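Local coordinates for protein 6-carboxyhexanoate--CoA ligase (Aquifex aeolicus, PDB 5TVA) that is a single-chain ligase of the BioW family, built of helices and three beta-sheets, and holds adenosine monophosphate and coenzyme A, at residues A20-V24 against H138-R144; K64-F70 against G198-P204; K169-V175 against C230-V236. All coordinates share one frame; numbering follows the deposited sequence.

Contact 1 of 3, residues A20-V24 against H138-R144; sequences AERIV and HFDWKDR. With COA (coenzyme A), chain D.
Glu21 OE2 is gripped twice: His138 ND1 donates to it at 2.9 Å, and Ser5 OG of strand 3-12 is its second partner. The ND1 bond is almost straight (175° at the hydrogen), lies in the imidazole plane and uses the syn lone pair of the oxygen, although carboxylate and ring are turned steeply against each other. Glu21 OE1 takes the backbone N of the same histidine at 2.8 Å, met from above the carboxylate plane. One residue thus holds both oxygens and fixes the rotation of the group. Further along, Asp140 does the reverse for strand 20-24: its OD2 accepts Ile23 N at 3.0 Å on the anti side. Its OD1 is held side-on by Arg144, with NE at 2.8 Å on the syn lone pair and NH2 from the anti side. The Arg22 guanidinium lies flat on that of Arg144, centres 3.7 Å apart and planes at 9°; Arg22 NH1 stands over the middle of one face of the Arg144 guanidinium and Trp141 CD1 over the opposite face. A bend at chi2 (-80°) turns the Arg22 chain so that NH1 also reaches its neighbour's carbonyl, Glu21 O. Asp140, with Asp162 bound to Arg144 and Glu35 to Arg22, probably offsets the like charges. Ile23 CD1 packs 3.8 Å from His138 C, and a water donates to both Glu21 O and Phe139 O and so bridges the two backbones. The strands cross steeply, so side chains and water rather than sheet pairing join the edge of the antiparallel sheet to that of the parallel one. Phe139 CZ lies 3.6 Å from C6P of coenzyme A; with Ala20 and Glu21 it makes this junction part of the coenzyme A pocket.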
loop_
_atom_site.group_PDB
_atom_site.type_symbol
_atom_site.label_atom_id
_atom_site.label_comp_id
_atom_site.label_asym_id
_atom_site.label_seq_id
_atom_site.Cartn_x
_atom_site.Cartn_y
_atom_site.Cartn_z
ATOM N N ALA A 20 4.363 -8.390 6.991
ATOM C CA ALA A 20 4.398 -7.174 7.790
ATOM C C ALA A 20 5.856 -6.850 8.063
ATOM O O ALA A 20 6.718 -7.729 8.011
ATOM C CB ALA A 20 3.627 -7.338 9.119
ATOM N N GLU A 21 6.109 -5.589 8.386
ATOM C CA GLU A 21 7.439 -5.120 8.728
ATOM C C GLU A 21 7.352 -4.190 9.927
ATOM O O GLU A 21 6.398 -3.408 10.050
ATOM C CB GLU A 21 8.107 -4.398 7.540
ATOM C CG GLU A 21 9.476 -3.798 7.858
ATOM C CD GLU A 21 10.238 -3.383 6.589
ATOM O OE1 GLU A 21 9.682 -3.532 5.480
ATOM O OE2 GLU A 21 11.407 -2.947 6.708
ATOM N N ARG A 22 8.335 -4.307 10.821
ATOM C CA ARG A 22 8.526 -3.396 11.940
ATOM C C ARG A 22 9.978 -2.928 11.961
ATOM O O ARG A 22 10.895 -3.714 11.708
ATOM C CB ARG A 22 8.185 -4.077 13.279
ATOM C CG ARG A 22 6.766 -4.629 13.331
ATOM C CD ARG A 22 5.740 -3.541 13.634
ATOM N NE ARG A 22 4.386 -4.117 13.700
ATOM C CZ ARG A 22 3.573 -4.238 12.653
ATOM N NH1 ARG A 22 3.949 -3.790 11.453
ATOM N NH2 ARG A 22 2.373 -4.781 12.807
ATOM N N ILE A 23 10.192 -1.656 12.281
ATOM C CA ILE A 23 11.529 -1.087 12.380
ATOM C C ILE A 23 11.623 -0.489 13.767
ATOM O O ILE A 23 10.914 0.474 14.073
ATOM C CB ILE A 23 11.792 -0.017 11.307
ATOM C CG1 ILE A 23 11.455 -0.564 9.931
ATOM C CG2 ILE A 23 13.217 0.472 11.393
ATOM C CD1 ILE A 23 11.528 0.470 8.836
ATOM N N VAL A 24 12.489 -1.051 14.611
ATOM C CA VAL A 24 12.474 -0.743 16.035
ATOM C C VAL A 24 13.897 -0.729 16.585
ATOM O O VAL A 24 14.837 -1.250 15.971
ATOM C CB VAL A 24 11.611 -1.756 16.839
ATOM C CG1 VAL A 24 10.177 -1.785 16.316
ATOM C CG2 VAL A 24 12.216 -3.158 16.791
ATOM N N HIS A 138 10.372 -1.303 3.873
ATOM C CA HIS A 138 11.303 -0.491 4.669
ATOM C C HIS A 138 10.659 0.820 5.108
ATOM O O HIS A 138 11.245 1.904 4.994
ATOM C CB HIS A 138 12.605 -0.221 3.910
ATOM C CG HIS A 138 13.519 -1.400 3.832
ATOM N ND1 HIS A 138 13.418 -2.483 4.678
ATOM C CD2 HIS A 138 14.575 -1.653 3.025
ATOM C CE1 HIS A 138 14.362 -3.360 4.385
ATOM N NE2 HIS A 138 15.081 -2.877 3.388
ATOM N N PHE A 139 9.434 0.708 5.607
ATOM C CA PHE A 139 8.693 1.826 6.171
ATOM C C PHE A 139 8.025 1.341 7.449
ATOM O O PHE A 139 7.682 0.162 7.564
ATOM C CB PHE A 139 7.637 2.364 5.181
ATOM C CG PHE A 139 6.529 1.410 4.931
ATOM C CD1 PHE A 139 5.383 1.399 5.768
ATOM C CD2 PHE A 139 6.615 0.492 3.903
ATOM C CE1 PHE A 139 4.358 0.475 5.575
ATOM C CE2 PHE A 139 5.595 -0.409 3.683
ATOM C CZ PHE A 139 4.449 -0.428 4.543
ATOM N N ASP A 140 7.844 2.255 8.404
ATOM C CA ASP A 140 7.089 1.963 9.618
ATOM C C ASP A 140 6.711 3.277 10.287
ATOM O O ASP A 140 7.350 4.315 10.057
ATOM C CB ASP A 140 7.893 1.069 10.580
ATOM C CG ASP A 140 7.008 0.380 11.645
ATOM O OD1 ASP A 140 5.761 0.477 11.564
ATOM O OD2 ASP A 140 7.576 -0.301 12.530
ATOM N N TRP A 141 5.637 3.229 11.083
ATOM C CA TRP A 141 5.350 4.306 12.031
ATOM C C TRP A 141 6.464 4.384 13.064
ATOM O O TRP A 141 6.849 3.371 13.650
ATOM C CB TRP A 141 4.010 4.083 12.769
ATOM C CG TRP A 141 2.788 4.097 11.906
ATOM C CD1 TRP A 141 2.068 3.020 11.495
ATOM C CD2 TRP A 141 2.165 5.243 11.322
ATOM N NE1 TRP A 141 1.034 3.422 10.689
ATOM C CE2 TRP A 141 1.068 4.785 10.575
ATOM C CE3 TRP A 141 2.444 6.615 11.341
ATOM C CZ2 TRP A 141 0.221 5.650 9.872
ATOM C CZ3 TRP A 141 1.605 7.475 10.644
ATOM C CH2 TRP A 141 0.506 6.990 9.921
ATOM N N LYS A 142 6.956 5.598 13.304
ATOM C CA LYS A 142 7.962 5.817 14.338
ATOM C C LYS A 142 7.532 5.248 15.693
ATOM O O LYS A 142 8.320 4.588 16.385
ATOM C CB LYS A 142 8.241 7.315 14.457
ATOM C CG LYS A 142 9.219 7.673 15.558
ATOM C CD LYS A 142 9.735 9.080 15.347
ATOM C CE LYS A 142 10.959 9.328 16.190
ATOM N NZ LYS A 142 12.037 8.410 15.752
ATOM N N ASP A 143 6.299 5.511 16.111
ATOM C CA ASP A 143 5.821 5.027 17.418
ATOM C C ASP A 143 4.521 4.277 17.169
ATOM O O ASP A 143 3.444 4.829 17.413
ATOM C CB ASP A 143 5.628 6.194 18.417
ATOM C CG ASP A 143 5.256 5.714 19.818
ATOM O OD1 ASP A 143 5.034 4.500 20.000
ATOM O OD2 ASP A 143 5.189 6.549 20.748
ATOM N N ARG A 144 4.628 3.035 16.672
ATOM C CA ARG A 144 3.443 2.341 16.162
ATOM C C ARG A 144 2.372 2.145 17.247
ATOM O O ARG A 144 1.168 2.214 16.962
ATOM C CB ARG A 144 3.827 0.994 15.549
ATOM C CG ARG A 144 2.662 0.356 14.821
ATOM C CD ARG A 144 3.047 -0.910 14.076
ATOM N NE ARG A 144 3.449 -0.636 12.704
ATOM C CZ ARG A 144 2.658 -0.744 11.635
ATOM N NH1 ARG A 144 1.382 -1.140 11.764
ATOM N NH2 ARG A 144 3.159 -0.480 10.420
HETATM N N1A COA D . 2.629 -10.532 -1.513
HETATM C C2A COA D . 2.889 -11.668 -2.178
HETATM N N3A COA D . 4.074 -12.259 -2.104
HETATM C C4A COA D . 5.067 -11.713 -1.375
HETATM C C5A COA D . 4.838 -10.529 -0.669
HETATM C C6A COA D . 3.548 -9.949 -0.768
HETATM N N6A COA D . 3.263 -8.653 -0.029
HETATM N N7A COA D . 5.953 -10.203 -0.014
HETATM C C8A COA D . 6.861 -11.122 -0.282
HETATM N N9A COA D . 6.331 -12.056 -1.074
HETATM C C1B COA D . 7.194 -13.158 -1.590
HETATM C C2B COA D . 6.933 -14.083 -2.418
HETATM O O2B COA D . 6.166 -13.663 -3.592
HETATM C C3B COA D . 8.539 -14.146 -2.891
HETATM O O3B COA D . 8.786 -12.917 -3.625
HETATM P P3B COA D . 9.046 -12.700 -5.271
HETATM O O7A COA D . 10.171 -11.717 -5.389
HETATM O O8A COA D . 9.387 -13.969 -5.992
HETATM O O9A COA D . 7.836 -12.097 -5.935
HETATM C C4B COA D . 9.213 -14.192 -1.776
HETATM O O4B COA D . 8.197 -13.846 -0.637
HETATM C C5B COA D . 10.461 -13.191 -1.677
HETATM O O5B COA D . 10.040 -11.904 -1.377
HETATM P P1A COA D . 10.892 -10.813 -0.436
HETATM O O1A COA D . 11.112 -9.526 -1.243
HETATM O O2A COA D . 12.209 -11.359 0.061
HETATM O O3A COA D . 9.930 -10.415 0.839
HETATM P P2A COA D . 10.413 -9.835 2.346
HETATM O O4A COA D . 10.831 -11.066 3.162
HETATM O O5A COA D . 11.650 -8.931 2.227
HETATM O O6A COA D . 9.084 -9.052 3.034
HETATM C CBP COA D . 6.919 -7.646 3.115
HETATM C CCP COA D . 8.211 -8.142 2.291
HETATM C CDP COA D . 5.908 -8.815 3.249
HETATM C CEP COA D . 7.333 -7.347 4.573
HETATM C CAP COA D . 6.236 -6.353 2.401
HETATM O OAP COA D . 5.163 -6.682 1.600
HETATM C C9P COA D . 5.699 -5.253 3.359
HETATM O O9P COA D . 6.387 -4.312 3.695
HETATM N N8P COA D . 4.334 -5.319 3.874
HETATM C C7P COA D . 3.800 -4.286 4.820
HETATM C C6P COA D . 2.627 -3.508 4.243
HETATM C C5P COA D . 1.358 -4.367 3.905
HETATM O O5P COA D . 1.435 -5.369 3.301
HETATM N N4P COA D . 0.035 -3.865 4.357
HETATM C C3P COA D . -1.211 -4.687 4.071
HETATM C C2P COA D . -2.438 -3.796 4.291
HETATM S S1P COA D . -2.139 -2.321 3.268
HETATM O O HOH W 1 5.600 -1.429 8.538
#

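Contact 2 of 3, residues K64-F70 against G198-P204; sequences KISTYSF and GYVRITP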
loop_
_atom_site.group_PDB
_atom_site.type_symbol
_atom_site.label_atom_id
_atom_site.label_comp_id
_atom_site.label_asym_id
_atom_site.label_seq_id
_atom_site.Cartn_x
_atom_site.Cartn_y
_atom_site.Cartn_z
ATOM N N LYS A 64 -4.440 14.614 4.761
ATOM C CA LYS A 64 -5.817 14.706 5.221
ATOM C C LYS A 64 -6.550 13.406 4.907
ATOM O O LYS A 64 -6.398 12.834 3.822
ATOM C CB LYS A 64 -6.520 15.886 4.541
ATOM C CG LYS A 64 -6.749 17.094 5.435
ATOM C CD LYS A 64 -5.586 17.323 6.401
ATOM C CE LYS A 64 -6.044 18.138 7.607
ATOM N NZ LYS A 64 -4.967 18.287 8.624
ATOM N N ILE A 65 -7.343 12.934 5.862
ATOM C CA ILE A 65 -8.115 11.708 5.686
ATOM C C ILE A 65 -9.571 12.074 5.458
ATOM O O ILE A 65 -10.100 12.980 6.110
ATOM C CB ILE A 65 -7.976 10.764 6.901
ATOM C CG1 ILE A 65 -6.501 10.563 7.257
ATOM C CG2 ILE A 65 -8.681 9.412 6.630
ATOM C CD1 ILE A 65 -6.287 9.601 8.390
ATOM N N SER A 66 -10.221 11.363 4.541
ATOM C CA SER A 66 -11.649 11.524 4.310
ATOM C C SER A 66 -12.218 10.187 3.868
ATOM O O SER A 66 -11.483 9.259 3.502
ATOM C CB SER A 66 -11.952 12.605 3.264
ATOM O OG SER A 66 -11.498 12.219 1.976
ATOM N N THR A 67 -13.547 10.111 3.885
ATOM C CA THR A 67 -14.264 8.849 3.765
ATOM C C THR A 67 -15.519 9.048 2.923
ATOM O O THR A 67 -16.238 10.035 3.105
ATOM C CB THR A 67 -14.625 8.322 5.162
ATOM O OG1 THR A 67 -13.420 8.182 5.935
ATOM C CG2 THR A 67 -15.358 6.993 5.072
ATOM N N TYR A 68 -15.782 8.112 2.004
ATOM C CA TYR A 68 -16.905 8.238 1.086
ATOM C C TYR A 68 -17.546 6.880 0.839
ATOM O O TYR A 68 -16.848 5.877 0.646
ATOM C CB TYR A 68 -16.469 8.867 -0.246
ATOM C CG TYR A 68 -16.025 10.300 -0.085
ATOM C CD1 TYR A 68 -16.941 11.345 -0.144
ATOM C CD2 TYR A 68 -14.696 10.604 0.182
ATOM C CE1 TYR A 68 -16.542 12.658 0.025
ATOM C CE2 TYR A 68 -14.283 11.917 0.358
ATOM C CZ TYR A 68 -15.209 12.942 0.271
ATOM O OH TYR A 68 -14.805 14.249 0.439
ATOM N N SER A 69 -18.883 6.871 0.840
ATOM C CA SER A 69 -19.682 5.669 0.647
ATOM C C SER A 69 -20.551 5.802 -0.598
ATOM O O SER A 69 -21.026 6.887 -0.944
ATOM C CB SER A 69 -20.566 5.395 1.875
ATOM O OG SER A 69 -19.853 5.642 3.085
ATOM N N PHE A 70 -20.751 4.682 -1.275
ATOM C CA PHE A 70 -21.472 4.645 -2.535
ATOM C C PHE A 70 -22.302 3.374 -2.559
ATOM O O PHE A 70 -22.152 2.489 -1.713
ATOM C CB PHE A 70 -20.513 4.711 -3.740
ATOM C CG PHE A 70 -19.778 6.007 -3.831
ATOM C CD1 PHE A 70 -20.358 7.102 -4.450
ATOM C CD2 PHE A 70 -18.537 6.156 -3.238
ATOM C CE1 PHE A 70 -19.702 8.316 -4.504
ATOM C CE2 PHE A 70 -17.876 7.370 -3.280
ATOM C CZ PHE A 70 -18.461 8.452 -3.911
ATOM N N GLY A 198 -5.169 14.107 -0.279
ATOM C CA GLY A 198 -5.020 13.405 0.975
ATOM C C GLY A 198 -5.208 11.914 0.783
ATOM O O GLY A 198 -4.881 11.343 -0.264
ATOM N N TYR A 199 -5.757 11.272 1.818
ATOM C CA TYR A 199 -6.035 9.838 1.824
ATOM C C TYR A 199 -7.552 9.674 1.804
ATOM O O TYR A 199 -8.243 10.061 2.758
ATOM C CB TYR A 199 -5.386 9.181 3.043
ATOM C CG TYR A 199 -5.640 7.692 3.217
ATOM C CD1 TYR A 199 -4.906 6.756 2.501
ATOM C CD2 TYR A 199 -6.599 7.223 4.119
ATOM C CE1 TYR A 199 -5.119 5.390 2.662
ATOM C CE2 TYR A 199 -6.822 5.851 4.284
ATOM C CZ TYR A 199 -6.074 4.941 3.557
ATOM O OH TYR A 199 -6.270 3.573 3.694
ATOM N N VAL A 200 -8.068 9.113 0.714
ATOM C CA VAL A 200 -9.494 9.158 0.409
ATOM C C VAL A 200 -10.021 7.728 0.413
ATOM O O VAL A 200 -9.789 6.965 -0.528
ATOM C CB VAL A 200 -9.766 9.865 -0.925
ATOM C CG1 VAL A 200 -11.243 10.087 -1.107
ATOM C CG2 VAL A 200 -9.048 11.201 -0.941
ATOM N N ARG A 201 -10.744 7.360 1.474
ATOM C CA ARG A 201 -11.252 6.000 1.626
ATOM C C ARG A 201 -12.598 5.869 0.931
ATOM O O ARG A 201 -13.459 6.737 1.072
ATOM C CB ARG A 201 -11.364 5.660 3.107
ATOM C CG ARG A 201 -10.258 6.334 3.922
ATOM C CD ARG A 201 -10.357 6.021 5.390
ATOM N NE ARG A 201 -10.655 4.612 5.599
ATOM C CZ ARG A 201 -11.731 4.174 6.245
ATOM N NH1 ARG A 201 -12.591 5.051 6.753
ATOM N NH2 ARG A 201 -11.931 2.870 6.397
ATOM N N ILE A 202 -12.772 4.803 0.153
ATOM C CA ILE A 202 -13.879 4.737 -0.792
ATOM C C ILE A 202 -14.471 3.331 -0.791
ATOM O O ILE A 202 -13.771 2.362 -1.109
ATOM C CB ILE A 202 -13.432 5.135 -2.206
ATOM C CG1 ILE A 202 -13.094 6.630 -2.228
ATOM C CG2 ILE A 202 -14.497 4.768 -3.231
ATOM C CD1 ILE A 202 -12.356 7.089 -3.472
ATOM N N THR A 203 -15.762 3.225 -0.448
ATOM C CA THR A 203 -16.479 1.938 -0.386
ATOM C C THR A 203 -17.763 1.970 -1.215
ATOM O O THR A 203 -18.504 2.954 -1.169
ATOM C CB THR A 203 -16.867 1.561 1.065
ATOM O OG1 THR A 203 -15.958 2.175 1.988
ATOM C CG2 THR A 203 -16.844 0.053 1.263
ATOM N N PRO A 204 -18.035 0.897 -1.978
ATOM C CA PRO A 204 -17.134 -0.229 -2.224
ATOM C C PRO A 204 -16.524 -0.196 -3.626
ATOM O O PRO A 204 -17.215 0.112 -4.601
ATOM C CB PRO A 204 -18.059 -1.434 -2.067
ATOM C CG PRO A 204 -19.383 -0.924 -2.618
ATOM C CD PRO A 204 -19.414 0.582 -2.401
#
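Arg201 and Thr67 lie side by side, pointing the same way from two parallel strands. Bent at chi3 (43°), the arginine brings NH1 to Thr67 OG1 at 3.3 Å, a weak hydrogen bond that meets the guanidinium at its edge. On its way the chain passes close over the backbone, CG 3.2 Å from Ser66 O. Ile65 and Tyr199 run alongside each other on the same face of the sheet, the CG2 branch of the isoleucine lying in the ring plane, 3.9 Å from Tyr199 CD2. On the face of Val200 and Ile202 the Tyr68 ring crosses Val200 at a slant, CD2 3.7 Å from CG1; past the strand end, Phe70 CE2 sits more loosely by Ile202 CG2. Between the two faces the backbones bond in regular parallel fashion, the donors and acceptors of Ser66 and Tyr68 facing Tyr199, Arg201 and Thr203. Tyr199 N to Lys64 O, at 2.6 Å, opens the series, and a weak bond from Phe70 N to Thr203 O ends it. Gly198, with positive phi, brings its CA to 3.2 Å from Lys64 O in a CA-H...O contact. At the far end a cis peptide leads into Pro204, whose CD rests 3.4 Å from Phe70 O. Strand 65-69 is the outermost of the mixed sheet, and strand 198-203 is bonded on its other side to 190-194. Helix 158-173 packs on the face bearing Ile65, Tyr199 and Arg201, whereas helix 73-85 meets Ile202 and Phe70, its Phe79 ring also meeting those of Tyr68 and Phe70.

Contact 3 of 3, residues K169-V175 against C230-V236; sequences KNLFCGV and CLTQKVV
A disulfide, Cys173 SG to Cys230 SG at 2.1 Å, ties the C-terminal end of helix 158-173 to helix 224-233. Just past Cys173, Gly174, with positive phi, ends its helix in a Schellman motif. One turn before the disulfide, Lys169 reaches across to the last turn of the other helix and just beyond: NZ donates to Cys230 O at 2.7 Å, to Lys234 O at 2.8 Å and weakly to Leu231 O, while Ile137 O is a further partner. A bend at chi2 (-125°) directs the chain there. These carbonyls satisfy a buried ammonium, and those of the last helical turn probably help to stabilise its charge. Leu231 CD2 approaches Asn170 OD1, itself bonded to Thr136, and lies 3.9 Å from Cys173 CB. On the other flank the Phe172 ring takes Lys234 CE at its edge, 3.7 Å from CE2, and Val236 CG2 obliquely; Lys234 goes on to a salt bridge with Glu57. Strand 57-60 meets Phe172 and Val236, strand 214-219 meets Val175 and Leu231, and Val236 begins strand 236-239, the middle strand of the parallel sheet.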
loop_
_atom_site.group_PDB
_atom_site.type_symbol
_atom_site.label_atom_id
_atom_site.label_comp_id
_atom_site.label_asym_id
_atom_site.label_seq_id
_atom_site.Cartn_x
_atom_site.Cartn_y
_atom_site.Cartn_z
ATOM N N LYS A 169 4.663 6.597 2.549
ATOM C CA LYS A 169 5.984 6.347 1.989
ATOM C C LYS A 169 5.969 6.494 0.474
ATOM O O LYS A 169 6.865 7.125 -0.092
ATOM C CB LYS A 169 6.501 4.962 2.382
ATOM C CG LYS A 169 8.041 4.932 2.530
ATOM C CD LYS A 169 8.709 3.863 1.672
ATOM C CE LYS A 169 10.205 3.840 1.935
ATOM N NZ LYS A 169 10.903 2.742 1.207
ATOM N N ASN A 170 4.965 5.911 -0.195
ATOM C CA ASN A 170 4.854 6.040 -1.645
ATOM C C ASN A 170 4.889 7.506 -2.062
ATOM O O ASN A 170 5.715 7.910 -2.886
ATOM C CB ASN A 170 3.573 5.373 -2.150
ATOM C CG ASN A 170 3.597 3.866 -1.984
ATOM O OD1 ASN A 170 4.647 3.280 -1.741
ATOM N ND2 ASN A 170 2.432 3.229 -2.110
ATOM N N LEU A 171 4.029 8.327 -1.456
ATOM C CA LEU A 171 3.996 9.751 -1.783
ATOM C C LEU A 171 5.306 10.443 -1.423
ATOM O O LEU A 171 5.761 11.328 -2.153
ATOM C CB LEU A 171 2.826 10.436 -1.077
ATOM C CG LEU A 171 1.449 9.853 -1.403
ATOM C CD1 LEU A 171 0.349 10.597 -0.627
ATOM C CD2 LEU A 171 1.203 9.880 -2.914
ATOM N N PHE A 172 5.928 10.059 -0.307
ATOM C CA PHE A 172 7.218 10.647 0.027
ATOM C C PHE A 172 8.283 10.270 -1.002
ATOM O O PHE A 172 9.172 11.079 -1.304
ATOM C CB PHE A 172 7.640 10.219 1.430
ATOM C CG PHE A 172 9.053 10.575 1.770
ATOM C CD1 PHE A 172 9.364 11.846 2.235
ATOM C CD2 PHE A 172 10.084 9.639 1.619
ATOM C CE1 PHE A 172 10.691 12.180 2.541
ATOM C CE2 PHE A 172 11.415 9.971 1.917
ATOM C CZ PHE A 172 11.717 11.237 2.386
ATOM N N CYS A 173 8.200 9.058 -1.553
ATOM C CA CYS A 173 9.160 8.563 -2.520
ATOM C C CYS A 173 8.948 9.119 -3.924
ATOM O O CYS A 173 9.793 8.886 -4.797
ATOM C CB CYS A 173 9.101 7.037 -2.546
ATOM S SG CYS A 173 10.029 6.303 -1.208
ATOM N N GLY A 174 7.860 9.855 -4.164
ATOM C CA GLY A 174 7.637 10.479 -5.453
ATOM C C GLY A 174 6.516 9.891 -6.271
ATOM O O GLY A 174 6.315 10.322 -7.410
ATOM N N VAL A 175 5.789 8.903 -5.768
ATOM C CA VAL A 175 4.563 8.528 -6.449
ATOM C C VAL A 175 3.609 9.704 -6.362
ATOM O O VAL A 175 3.458 10.315 -5.301
ATOM C CB VAL A 175 3.988 7.246 -5.840
ATOM C CG1 VAL A 175 2.551 6.990 -6.351
ATOM C CG2 VAL A 175 4.925 6.075 -6.170
ATOM N N CYS A 230 13.682 4.323 -4.088
ATOM C CA CYS A 230 13.131 4.849 -2.843
ATOM C C CYS A 230 12.119 3.881 -2.250
ATOM O O CYS A 230 12.173 3.567 -1.054
ATOM C CB CYS A 230 12.487 6.216 -3.080
ATOM S SG CYS A 230 11.956 7.052 -1.584
ATOM N N LEU A 231 11.219 3.361 -3.090
ATOM C CA LEU A 231 10.185 2.458 -2.599
ATOM C C LEU A 231 10.791 1.212 -1.965
ATOM O O LEU A 231 10.242 0.680 -0.992
ATOM C CB LEU A 231 9.235 2.060 -3.735
ATOM C CG LEU A 231 8.385 3.150 -4.385
ATOM C CD1 LEU A 231 7.736 2.637 -5.675
ATOM C CD2 LEU A 231 7.341 3.637 -3.395
ATOM N N THR A 232 11.916 0.715 -2.513
ATOM C CA THR A 232 12.382 -0.615 -2.168
ATOM C C THR A 232 13.613 -0.634 -1.274
ATOM O O THR A 232 13.926 -1.695 -0.718
ATOM C CB THR A 232 12.653 -1.440 -3.441
ATOM O OG1 THR A 232 13.755 -0.887 -4.208
ATOM C CG2 THR A 232 11.409 -1.498 -4.297
ATOM N N GLN A 233 14.287 0.501 -1.079
ATOM C CA GLN A 233 15.548 0.517 -0.354
ATOM C C GLN A 233 15.613 1.584 0.737
ATOM O O GLN A 233 16.235 1.358 1.772
ATOM C CB GLN A 233 16.727 0.707 -1.336
ATOM C CG GLN A 233 16.849 -0.428 -2.367
ATOM C CD GLN A 233 18.148 -0.397 -3.220
ATOM O OE1 GLN A 233 18.980 0.515 -3.118
ATOM N NE2 GLN A 233 18.303 -1.403 -4.068
ATOM N N LYS A 234 15.019 2.752 0.546
ATOM C CA LYS A 234 15.190 3.787 1.554
ATOM C C LYS A 234 14.362 3.462 2.810
ATOM O O LYS A 234 13.254 2.929 2.728
ATOM C CB LYS A 234 14.810 5.143 0.970
ATOM C CG LYS A 234 15.110 6.311 1.894
ATOM C CD LYS A 234 14.947 7.639 1.179
ATOM C CE LYS A 234 14.864 8.785 2.175
ATOM N NZ LYS A 234 16.038 8.836 3.079
ATOM N N VAL A 235 14.926 3.747 3.980
ATOM C CA VAL A 235 14.324 3.391 5.259
ATOM C C VAL A 235 13.694 4.646 5.845
ATOM O O VAL A 235 14.393 5.635 6.113
ATOM C CB VAL A 235 15.353 2.773 6.222
ATOM C CG1 VAL A 235 14.711 2.491 7.578
ATOM C CG2 VAL A 235 15.909 1.483 5.649
ATOM N N VAL A 236 12.374 4.615 6.017
ATOM C CA VAL A 236 11.592 5.778 6.424
ATOM C C VAL A 236 10.754 5.431 7.646
ATOM O O VAL A 236 9.957 4.489 7.608
ATOM C CB VAL A 236 10.683 6.268 5.289
ATOM C CG1 VAL A 236 9.809 7.401 5.783
ATOM C CG2 VAL A 236 11.520 6.705 4.118
#

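Overall arrangement
Contacts 1 and 3 are neighbours, their centres 13 Å apart, and they touch through the parallel sheet: His138 O and Val236 N, and Asp140 N and Val236 O, probably form hydrogen bonds. Contact 2 stands off in the mixed sheet, 24 Å from contact 1 and 23 Å from contact 3 between centres. Helix 158-173 runs among all three, carrying Lys169 and Cys173 of contact 3 and packing on Phe139 of contact 1 and Tyr199 of contact 2. Along the chain contact 1 closes before contact 3 opens, while contact 2 crosses both. Contact 1 thus joins two sheets, contact 3 ties two helices, and contact 2 adds an outermost strand to the mixed sheet.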